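Local coordinates for attachment protein G3P (Enterobacteria phage Ike, PDB 4EO0) that probably binds the bacterial N-pilus as the receptor-binding domain at the tip of the filamentous phage during infection, at residues Y12-S18 with S92-Q98; I36-T42 with Y82-P86. All coordinates share one frame; numbering follows the deposited sequence. Where two conformers were deposited one is given.

Contact 1 (Y12-S18 with S92-Q98)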
ATOM      1  N   TYR A  12      -1.187  -3.812  -4.991  1.00 10.53           N
ATOM      2  CA  TYR A  12      -2.152  -3.642  -3.918  1.00 10.79           C
ATOM      3  C   TYR A  12      -1.868  -2.278  -3.327  1.00 14.78           C
ATOM      4  O   TYR A  12      -0.712  -1.842  -3.246  1.00 12.54           O
ATOM      5  CB  TYR A  12      -2.066  -4.796  -2.914  1.00 11.81           C
ATOM      6  CG  TYR A  12      -2.441  -6.094  -3.594  1.00 12.78           C
ATOM      7  CD1 TYR A  12      -3.770  -6.484  -3.700  1.00 14.82           C
ATOM      8  CD2 TYR A  12      -1.472  -6.893  -4.209  1.00 11.52           C
ATOM      9  CE1 TYR A  12      -4.135  -7.641  -4.384  1.00 17.44           C
ATOM     10  CE2 TYR A  12      -1.824  -8.067  -4.870  1.00 12.17           C
ATOM     11  CZ  TYR A  12      -3.160  -8.423  -4.971  1.00 17.22           C
ATOM     12  OH  TYR A  12      -3.521  -9.570  -5.618  1.00 15.99           O
ATOM     13  N   THR A  13      -2.928  -1.542  -3.044  1.00 10.82           N
ATOM     14  CA  THR A  13      -2.795  -0.139  -2.704  1.00 11.64           C
ATOM     15  C   THR A  13      -3.231   0.245  -1.309  1.00 16.21           C
ATOM     16  O   THR A  13      -4.258  -0.224  -0.812  1.00 16.57           O
ATOM     17  CB  THR A  13      -3.668   0.645  -3.728  1.00 14.38           C
ATOM     18  OG1 THR A  13      -3.097   0.454  -5.018  1.00 13.60           O
ATOM     19  CG2 THR A  13      -3.732   2.174  -3.443  1.00 16.70           C
ATOM     20  N   GLY A  14      -2.500   1.209  -0.757  1.00 15.16           N
ATOM     21  CA  GLY A  14      -2.809   1.903   0.486  1.00 16.58           C
ATOM     22  C   GLY A  14      -2.757   3.391   0.212  1.00 20.08           C
ATOM     23  O   GLY A  14      -2.061   3.820  -0.717  1.00 18.09           O
ATOM     24  N   PHE A  15      -3.463   4.190   1.006  1.00 18.09           N
ATOM     25  CA  PHE A  15      -3.495   5.636   0.787  1.00 18.56           C
ATOM     26  C   PHE A  15      -3.056   6.431   1.980  1.00 22.15           C
ATOM     27  O   PHE A  15      -3.532   6.169   3.094  1.00 21.88           O
ATOM     28  CB  PHE A  15      -4.930   6.091   0.426  1.00 21.59           C
ATOM     29  CG  PHE A  15      -5.486   5.511  -0.851  1.00 21.06           C
ATOM     30  CD1 PHE A  15      -5.237   6.118  -2.076  1.00 23.97           C
ATOM     31  CD2 PHE A  15      -6.289   4.373  -0.826  1.00 22.41           C
ATOM     32  CE1 PHE A  15      -5.765   5.585  -3.258  1.00 25.27           C
ATOM     33  CE2 PHE A  15      -6.798   3.826  -2.016  1.00 25.00           C
ATOM     34  CZ  PHE A  15      -6.530   4.436  -3.220  1.00 23.34           C
ATOM     35  N   ALA A  16      -2.228   7.476   1.732  1.00 19.98           N
ATOM     36  CA  ALA A  16      -1.851   8.465   2.761  1.00 21.14           C
ATOM     37  C   ALA A  16      -2.655   9.698   2.375  1.00 26.06           C
ATOM     38  O   ALA A  16      -2.506  10.193   1.262  1.00 24.21           O
ATOM     39  CB  ALA A  16      -0.356   8.774   2.713  1.00 21.73           C
ATOM     40  N   ILE A  17      -3.545  10.154   3.256  1.00 26.50           N
ATOM     41  CA  ILE A  17      -4.429  11.296   2.992  1.00 28.85           C
ATOM     42  C   ILE A  17      -3.958  12.531   3.766  1.00 34.40           C
ATOM     43  O   ILE A  17      -3.662  12.427   4.953  1.00 35.42           O
ATOM     44  CB  ILE A  17      -5.928  10.912   3.241  1.00 33.43           C
ATOM     45  CG1 ILE A  17      -6.379   9.846   2.224  1.00 32.61           C
ATOM     46  CG2 ILE A  17      -6.873  12.129   3.185  1.00 36.08           C
ATOM     47  CD1 ILE A  17      -7.144   8.710   2.820  1.00 43.75           C
ATOM     48  N   SER A  18      -3.886  13.695   3.092  1.00 31.14           N
ATOM     49  CA  SER A  18      -3.454  14.942   3.742  1.00 31.38           C
ATOM     50  C   SER A  18      -4.360  15.390   4.877  1.00 36.52           C
ATOM     51  O   SER A  18      -5.575  15.183   4.830  1.00 38.10           O
ATOM     52  CB  SER A  18      -3.294  16.080   2.734  1.00 36.01           C
ATOM     53  OG  SER A  18      -4.553  16.525   2.247  1.00 42.88           O
ATOM     54  N   SER A  92      -5.931  20.034  -0.571  1.00 49.97           N
ATOM     55  CA  SER A  92      -5.997  18.678  -0.043  1.00 47.39           C
ATOM     56  C   SER A  92      -5.511  17.677  -1.094  1.00 45.56           C
ATOM     57  O   SER A  92      -5.752  17.848  -2.281  1.00 45.74           O
ATOM     58  CB  SER A  92      -7.431  18.359   0.395  1.00 54.14           C
ATOM     59  OG  SER A  92      -7.535  17.066   0.961  1.00 63.27           O
ATOM     60  N   TRP A  93      -4.780  16.665  -0.642  1.00 37.39           N
ATOM     61  CA  TRP A  93      -4.112  15.723  -1.539  1.00 33.11           C
ATOM     62  C   TRP A  93      -3.832  14.378  -0.876  1.00 31.53           C
ATOM     63  O   TRP A  93      -4.033  14.206   0.316  1.00 30.36           O
ATOM     64  CB  TRP A  93      -2.827  16.324  -2.116  1.00 30.60           C
ATOM     65  CG  TRP A  93      -1.769  16.582  -1.096  1.00 30.74           C
ATOM     66  CD1 TRP A  93      -1.853  17.416  -0.025  1.00 35.28           C
ATOM     67  CD2 TRP A  93      -0.460  16.007  -1.054  1.00 28.12           C
ATOM     68  NE1 TRP A  93      -0.684  17.398   0.682  1.00 33.86           N
ATOM     69  CE2 TRP A  93       0.191  16.541   0.071  1.00 32.34           C
ATOM     70  CE3 TRP A  93       0.227  15.099  -1.859  1.00 26.67           C
ATOM     71  CZ2 TRP A  93       1.487  16.189   0.414  1.00 30.17           C
ATOM     72  CZ3 TRP A  93       1.512  14.754  -1.514  1.00 26.75           C
ATOM     73  CH2 TRP A  93       2.132  15.298  -0.391  1.00 28.24           C
ATOM     74  N   SER A  94      -3.402  13.416  -1.684  1.00 26.15           N
ATOM     75  CA  SER A  94      -3.123  12.066  -1.199  1.00 23.75           C
ATOM     76  C   SER A  94      -1.910  11.473  -1.889  1.00 24.29           C
ATOM     77  O   SER A  94      -1.506  11.949  -2.955  1.00 24.70           O
ATOM     78  CB  SER A  94      -4.329  11.149  -1.422  1.00 29.12           C
ATOM     79  OG  SER A  94      -4.654  11.075  -2.801  1.00 37.79           O
ATOM     80  N   ILE A  95      -1.360  10.395  -1.306  1.00 18.05           N
ATOM     81  CA  ILE A  95      -0.260   9.624  -1.888  1.00 15.42           C
ATOM     82  C   ILE A  95      -0.723   8.183  -1.912  1.00 19.02           C
ATOM     83  O   ILE A  95      -1.262   7.699  -0.920  1.00 20.94           O
ATOM     84  CB  ILE A  95       1.074   9.767  -1.107  1.00 17.65           C
ATOM     85  CG1 ILE A  95       1.662  11.167  -1.304  1.00 19.56           C
ATOM     86  CG2 ILE A  95       2.116   8.711  -1.513  1.00 16.60           C
ATOM     87  CD1 ILE A  95       2.825  11.537  -0.354  1.00 20.87           C
ATOM     88  N   ARG A  96      -0.471   7.485  -3.024  1.00 15.89           N
ATOM     89  CA  ARG A  96      -0.769   6.072  -3.198  1.00 15.50           C
ATOM     90  C   ARG A  96       0.506   5.321  -2.905  1.00 16.43           C
ATOM     91  O   ARG A  96       1.547   5.684  -3.440  1.00 16.25           O
ATOM     92  CB  ARG A  96      -1.145   5.809  -4.653  1.00 14.76           C
ATOM     93  CG  ARG A  96      -2.490   6.364  -5.054  1.00 17.27           C
ATOM     94  CD  ARG A  96      -2.807   6.044  -6.500  1.00 19.46           C
ATOM     95  NE  ARG A  96      -4.182   6.451  -6.799  1.00 20.04           N
ATOM     96  CZ  ARG A  96      -5.211   5.611  -6.804  1.00 24.67           C
ATOM     97  NH1 ARG A  96      -5.018   4.313  -6.584  1.00 17.15           N
ATOM     98  NH2 ARG A  96      -6.433   6.053  -7.062  1.00 19.64           N
ATOM     99  N   ALA A  97       0.431   4.309  -2.036  1.00 11.73           N
ATOM    100  CA  ALA A  97       1.527   3.385  -1.713  1.00 11.27           C
ATOM    101  C   ALA A  97       1.125   2.098  -2.420  1.00 13.10           C
ATOM    102  O   ALA A  97       0.046   1.571  -2.170  1.00 13.43           O
ATOM    103  CB  ALA A  97       1.603   3.152  -0.199  1.00 12.89           C
ATOM    104  N   GLN A  98       1.950   1.641  -3.347  1.00  9.49           N
ATOM    105  CA  GLN A  98       1.677   0.401  -4.074  1.00  8.03           C
ATOM    106  C   GLN A  98       2.690  -0.656  -3.695  1.00  9.65           C
ATOM    107  O   GLN A  98       3.900  -0.403  -3.724  1.00 10.57           O
ATOM    108  CB  GLN A  98       1.688   0.601  -5.595  1.00  8.90           C
ATOM    109  CG  GLN A  98       0.415   1.273  -6.133  1.00  7.74           C
ATOM    110  CD  GLN A  98       0.484   1.624  -7.586  1.00 24.59           C
ATOM    111  OE1 GLN A  98       1.395   1.213  -8.322  1.00 15.29           O
ATOM    112  NE2 GLN A  98      -0.524   2.329  -8.057  1.00 14.97           N
TER
HETATM  113  O   HOH W   1      -2.868   2.634  -6.660  1.00 17.44           O
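Phe15 and Arg96 face each other across a non-hydrogen-bonded pair, and their side chains run alongside, pointing the same way. The edge of the Phe15 ring stands over one face of the guanidinium: Phe15 CE1 sits 3.6 Å from Arg96 CZ, over the centre of the group, with the two planes 72° apart. Thr13 CG2 lies over one face of the Phe15 ring, offset toward its rim. A water in the guanidinium plane, 2.7 Å from Arg96 NH1, accepts from that nitrogen and from Gln98 NE2, and is also bonded to Thr13 OG1. Arg96 is extended from CG to NE, which carries NH1 out to this water. Beneath these side chains lies an antiparallel strand pair. Gly14 with Ala97 and Ala16 with Ile95 are its hydrogen-bonded pairs, each joined by two N-H...O bonds between backbones. Ala16, Ile95 and Ala97 turn to the opposite face, where Ile95 and Ala97 touch helix 38-66. At the far end Ser18 N bonds to Trp93 O at 2.8 Å. Ser18 OG accepts from Trp93 N at 2.9 Å, its chi1 of 71° placing it between N and C of its own backbone. It also takes a longer bond from Ser92 OG. Glu34 OE1, on strand 30-36, is a further partner of Ser18 OG, and the backbone oxygen Glu34 O accepts from Trp93 NE1.

Contact 2 (I36-T42 with Y82-P86)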
ATOM      1  N   ILE A  36       1.149  15.611   4.657  1.00 26.13           N
ATOM      2  CA  ILE A  36       1.333  14.173   4.600  1.00 22.53           C
ATOM      3  C   ILE A  36       2.739  13.960   5.206  1.00 26.12           C
ATOM      4  O   ILE A  36       3.699  14.603   4.775  1.00 26.98           O
ATOM      5  CB  ILE A  36       1.186  13.520   3.213  1.00 22.76           C
ATOM      6  CG1 ILE A  36      -0.212  13.792   2.634  1.00 21.58           C
ATOM      7  CG2 ILE A  36       1.422  12.002   3.348  1.00 21.71           C
ATOM      8  CD1 ILE A  36      -0.518  13.173   1.260  1.00 23.67           C
ATOM      9  N   THR A  37       2.845  13.087   6.214  1.00 22.90           N
ATOM     10  CA  THR A  37       4.136  12.826   6.858  1.00 22.70           C
ATOM     11  C   THR A  37       4.722  11.511   6.343  1.00 24.08           C
ATOM     12  O   THR A  37       4.012  10.711   5.723  1.00 22.74           O
ATOM     13  CB  THR A  37       3.968  12.714   8.388  1.00 31.08           C
ATOM     14  OG1 THR A  37       3.307  11.470   8.660  1.00 31.22           O
ATOM     15  CG2 THR A  37       3.231  13.901   9.016  1.00 30.41           C
ATOM     16  N   GLN A  38       6.005  11.252   6.669  1.00 21.41           N
ATOM     17  CA  GLN A  38       6.665  10.003   6.324  1.00 18.52           C
ATOM     18  C   GLN A  38       5.987   8.824   7.031  1.00 23.92           C
ATOM     19  O   GLN A  38       5.819   7.783   6.415  1.00 20.99           O
ATOM     20  CB  GLN A  38       8.161  10.048   6.640  1.00 18.70           C
ATOM     21  CG  GLN A  38       8.932   8.803   6.210  1.00 27.07           C
ATOM     22  CD  GLN A  38       8.792   8.475   4.733  1.00 36.58           C
ATOM     23  OE1 GLN A  38       8.840   9.344   3.858  1.00 24.19           O
ATOM     24  NE2 GLN A  38       8.590   7.205   4.426  1.00 27.53           N
ATOM     25  N   ALA A  39       5.570   8.995   8.293  1.00 23.53           N
ATOM     26  CA  ALA A  39       4.853   7.969   9.062  1.00 24.50           C
ATOM     27  C   ALA A  39       3.544   7.608   8.377  1.00 27.83           C
ATOM     28  O   ALA A  39       3.171   6.435   8.360  1.00 27.22           O
ATOM     29  CB  ALA A  39       4.593   8.443  10.477  1.00 27.60           C
ATOM     30  N   ASP A  40       2.877   8.606   7.755  1.00 23.39           N
ATOM     31  CA  ASP A  40       1.678   8.340   6.957  1.00 21.82           C
ATOM     32  C   ASP A  40       1.972   7.425   5.771  1.00 23.65           C
ATOM     33  O   ASP A  40       1.109   6.616   5.435  1.00 23.88           O
ATOM     34  CB  ASP A  40       1.059   9.635   6.405  1.00 23.91           C
ATOM     35  CG  ASP A  40       0.487  10.572   7.437  1.00 27.14           C
ATOM     36  OD1 ASP A  40       0.113  10.093   8.528  1.00 28.59           O
ATOM     37  OD2 ASP A  40       0.314  11.758   7.114  1.00 27.50           O
ATOM     38  N   LEU A  41       3.163   7.544   5.142  1.00 20.49           N
ATOM     39  CA  LEU A  41       3.530   6.717   3.974  1.00 18.17           C
ATOM     40  C   LEU A  41       3.727   5.263   4.400  1.00 19.94           C
ATOM     41  O   LEU A  41       3.262   4.343   3.709  1.00 16.63           O
ATOM     42  CB  LEU A  41       4.792   7.244   3.246  1.00 17.14           C
ATOM     43  CG  LEU A  41       4.596   8.283   2.121  1.00 21.78           C
ATOM     44  CD1 LEU A  41       4.227   9.631   2.659  1.00 24.61           C
ATOM     45  CD2 LEU A  41       5.877   8.492   1.324  1.00 21.76           C
ATOM     46  N   THR A  42       4.391   5.065   5.559  1.00 19.56           N
ATOM     47  CA  THR A  42       4.649   3.751   6.129  1.00 18.81           C
ATOM     48  C   THR A  42       3.325   3.068   6.426  1.00 20.75           C
ATOM     49  O   THR A  42       3.178   1.907   6.091  1.00 18.76           O
ATOM     50  CB  THR A  42       5.601   3.853   7.337  1.00 24.96           C
ATOM     51  OG1 THR A  42       6.893   4.177   6.849  1.00 26.81           O
ATOM     52  CG2 THR A  42       5.685   2.547   8.143  1.00 26.53           C
ATOM     53  N   TYR A  82       5.812   4.766  -4.232  1.00 13.02           N
ATOM     54  CA  TYR A  82       4.874   5.859  -3.977  1.00 11.65           C
ATOM     55  C   TYR A  82       4.790   6.813  -5.132  1.00 16.51           C
ATOM     56  O   TYR A  82       5.745   6.937  -5.899  1.00 17.57           O
ATOM     57  CB  TYR A  82       5.290   6.647  -2.716  1.00 11.33           C
ATOM     58  CG  TYR A  82       5.498   5.783  -1.497  1.00 12.33           C
ATOM     59  CD1 TYR A  82       6.703   5.117  -1.288  1.00 12.96           C
ATOM     60  CD2 TYR A  82       4.472   5.590  -0.573  1.00 14.06           C
ATOM     61  CE1 TYR A  82       6.886   4.285  -0.180  1.00 12.77           C
ATOM     62  CE2 TYR A  82       4.647   4.764   0.540  1.00 12.12           C
ATOM     63  CZ  TYR A  82       5.849   4.098   0.719  1.00 16.95           C
ATOM     64  OH  TYR A  82       6.048   3.304   1.818  1.00 14.98           O
ATOM     65  N   ASN A  83       3.665   7.527  -5.250  1.00 16.00           N
ATOM     66  CA  ASN A  83       3.507   8.557  -6.296  1.00 17.53           C
ATOM     67  C   ASN A  83       3.702   9.982  -5.747  1.00 20.78           C
ATOM     68  O   ASN A  83       3.254  10.952  -6.355  1.00 21.06           O
ATOM     69  CB  ASN A  83       2.160   8.406  -7.016  1.00 16.68           C
ATOM     70  CG  ASN A  83       0.955   8.803  -6.189  1.00 23.79           C
ATOM     71  OD1 ASN A  83       1.027   8.968  -4.978  1.00 17.79           O
ATOM     72  ND2 ASN A  83      -0.180   8.972  -6.824  1.00 20.18           N
ATOM     73  N   GLY A  84       4.327  10.092  -4.588  1.00 17.25           N
ATOM     74  CA  GLY A  84       4.564  11.395  -3.971  1.00 18.60           C
ATOM     75  C   GLY A  84       5.447  11.259  -2.770  1.00 21.57           C
ATOM     76  O   GLY A  84       5.670  10.160  -2.258  1.00 19.98           O
ATOM     77  N   SER A  85       5.941  12.388  -2.336  1.00 21.01           N
ATOM     78  CA  SER A  85       6.835  12.525  -1.195  0.70 20.54           C
ATOM     79  C   SER A  85       6.082  13.200  -0.075  1.00 23.66           C
ATOM     80  O   SER A  85       5.203  14.025  -0.363  1.00 23.54           O
ATOM     81  CB  SER A  85       8.027  13.407  -1.570  0.70 21.40           C
ATOM     82  OG  SER A  85       8.899  12.692  -2.421  0.70 28.71           O
ATOM     83  N   PRO A  86       6.414  12.918   1.210  1.00 20.33           N
ATOM     84  CA  PRO A  86       5.731  13.634   2.288  1.00 22.60           C
ATOM     85  C   PRO A  86       6.035  15.126   2.187  1.00 28.16           C
ATOM     86  O   PRO A  86       7.091  15.527   1.677  1.00 28.74           O
ATOM     87  CB  PRO A  86       6.358  13.053   3.557  1.00 24.51           C
ATOM     88  CG  PRO A  86       7.572  12.434   3.153  1.00 26.24           C
ATOM     89  CD  PRO A  86       7.423  11.988   1.758  1.00 20.49           C
TER
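Leu41 meets Tyr82 and Pro86 through apolar contacts. Its CD2 methyl lies over one face of the Tyr82 ring, offset toward the rim. This is a CH-pi contact, with Leu41 CD2 4.0 Å from the ring centroid and 19° off the normal. Leu41 CB adds to it, 3.7 Å from Tyr82 CE2. The same CD2 also reaches Pro86, at 3.8 Å from CD, so the leucine branch sits between ring and proline. Pro86 is in addition packed against the backbone just before the helix, with its CB 3.3 Å from Ile36 O.

Polar atoms touch carbon here. Gln38 bends at chi2 (56°), which brings Gln38 OE1 to the CG-CD side of the proline ring, 3.4 Å from Pro86 CG. No hydrogen bond joins the two segments.

The hydrogen bonds lie within 36-42. Thr37 is the N-cap of helix 38-66 and forms a capping box with Asp40: Asp40 N donates to Thr37 OG1, and Thr37 N to Asp40 OD2, each at 3.0 Å. The carboxylate oxygen is approached from above its plane.

The helix start thus satisfies these polar groups itself, and its contact with segment 82-86 rests on van der Waals and CH-pi contacts.

In the fold
From the N terminus the chain passes strand 4-6 and then strand 12-24, which later pairs with strand 94-106. That pairing, contact 1, closes a long loop of 73 residues. Inside it the chain turns back through strand 30-36 and enters helix 38-66. Contact 2 closes a smaller loop within the larger one, bringing the start of that helix against the end of strand 81-82 and the loop that leads to strand 87-89. The two do not cross. They touch directly: Asn83 OD1 probably accepts a hydrogen bond from Arg96 N, and Trp93 and Ile95 pack on the carbonyl of Ser85. Ile95 and Leu41 also meet. Together the contacts tie the sheet to the N-terminal part of the helix.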